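Local coordinates for alpha-glucosidase (Pseudoalteromonas sp. K8, PDB 5HQA), which is a chloride-activated family 97 glycoside hydrolase that cleaves alpha-glucosides and binds calcium, at residues T159-L162 with N163-A166. Sequence-based numbering, arbitrary orientation.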
loop_
_atom_site.group_PDB
_atom_site.type_symbol
_atom_site.label_atom_id
_atom_site.label_comp_id
_atom_site.label_asym_id
_atom_site.label_seq_id
_atom_site.Cartn_x
_atom_site.Cartn_y
_atom_site.Cartn_z
ATOM N N THR A 159 18.481 -2.920 -6.123
ATOM C CA THR A 159 19.279 -1.718 -5.889
ATOM C C THR A 159 20.237 -1.588 -7.065
ATOM O O THR A 159 21.170 -2.387 -7.193
ATOM C CB THR A 159 20.059 -1.813 -4.577
ATOM O OG1 THR A 159 19.162 -2.075 -3.490
ATOM C CG2 THR A 159 20.838 -0.508 -4.313
ATOM N N THR A 160 19.987 -0.618 -7.957
ATOM C CA THR A 160 20.818 -0.511 -9.159
ATOM C C THR A 160 21.054 0.948 -9.525
ATOM O O THR A 160 20.345 1.835 -9.024
ATOM C CB THR A 160 20.164 -1.188 -10.372
ATOM O OG1 THR A 160 19.094 -0.357 -10.849
ATOM C CG2 THR A 160 19.606 -2.568 -10.035
ATOM N N PRO A 161 22.017 1.234 -10.406
ATOM C CA PRO A 161 22.017 2.529 -11.108
ATOM C C PRO A 161 20.666 2.790 -11.757
ATOM O O PRO A 161 20.016 1.873 -12.263
ATOM C CB PRO A 161 23.115 2.358 -12.159
ATOM C CG PRO A 161 24.071 1.353 -11.525
ATOM C CD PRO A 161 23.190 0.404 -10.752
ATOM N N LEU A 162 20.238 4.058 -11.744
ATOM C CA LEU A 162 18.928 4.394 -12.305
ATOM C C LEU A 162 18.806 3.961 -13.770
ATOM O O LEU A 162 17.725 3.553 -14.213
ATOM C CB LEU A 162 18.676 5.897 -12.170
ATOM C CG LEU A 162 17.354 6.457 -12.699
ATOM C CD1 LEU A 162 16.163 5.838 -11.983
ATOM C CD2 LEU A 162 17.340 7.979 -12.524
ATOM N N ASN A 163 19.904 4.016 -14.531
ATOM C CA ASN A 163 19.817 3.674 -15.941
ATOM C C ASN A 163 19.567 2.190 -16.183
ATOM O O ASN A 163 19.300 1.816 -17.330
ATOM C CB ASN A 163 21.087 4.106 -16.665
ATOM C CG ASN A 163 21.132 5.599 -16.907
ATOM O OD1 ASN A 163 20.110 6.282 -16.849
ATOM N ND2 ASN A 163 22.315 6.112 -17.181
ATOM N N ASP A 164 19.630 1.347 -15.149
ATOM C CA ASP A 164 19.335 -0.076 -15.303
ATOM C C ASP A 164 17.882 -0.427 -15.010
ATOM O O ASP A 164 17.512 -1.600 -15.146
ATOM C CB ASP A 164 20.227 -0.919 -14.390
ATOM C CG ASP A 164 21.690 -0.761 -14.702
ATOM O OD1 ASP A 164 22.510 -1.111 -13.832
ATOM O OD2 ASP A 164 22.017 -0.275 -15.802
ATOM N N ALA A 165 17.061 0.539 -14.590
ATOM C CA ALA A 165 15.657 0.286 -14.244
ATOM C C ALA A 165 14.837 0.399 -15.523
ATOM O O ALA A 165 14.366 1.478 -15.883
ATOM C CB ALA A 165 15.175 1.269 -13.182
ATOM N N ALA A 166 14.654 -0.732 -16.220
ATOM C CA ALA A 166 14.126 -0.682 -17.581
ATOM C C ALA A 166 12.608 -0.516 -17.613
ATOM O O ALA A 166 12.082 0.266 -18.419
ATOM C CB ALA A 166 14.539 -1.939 -18.351
#
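Asp164 folds back over Pro161, the two side chains meeting at a slant. Its CB lies 3.5 Å from Pro161 O and 3.8 Å from Thr160 OG1, its CG 4.0 Å from Pro161 O. With CG beside the backbone N (chi1 -61°), the carboxylate swings over the proline ring, where OD1 sits 3.5 Å from Pro161 CD and 3.7 Å from Pro161 CG. The backbone carrying this side chain makes a short 3-10 turn: Asp164 N donates to Pro161 O (3.0 Å, 160°), and Ala165 N follows with a bond to Leu162 O. The turn ends strand 158-161, an outermost strand of an antiparallel sheet in the N-terminal region, whose family belongs to the galactose mutarotase clan. Pro161 O takes a second bond from Thr160 OG1, 2.8 Å away; the two donors reach it from opposite faces of the carbonyl plane. A chi1 of 75° puts Thr160 OG1 between its own N and carbonyl carbon, and this hydroxyl is also hydrogen-bonded to Trp144 NE1. The CB of Leu162 is directed away from 163-166, and its side chain packs on Phe172 and Phe174, while Gln199 NE2 bonds to both Leu162 O and Ala165 O.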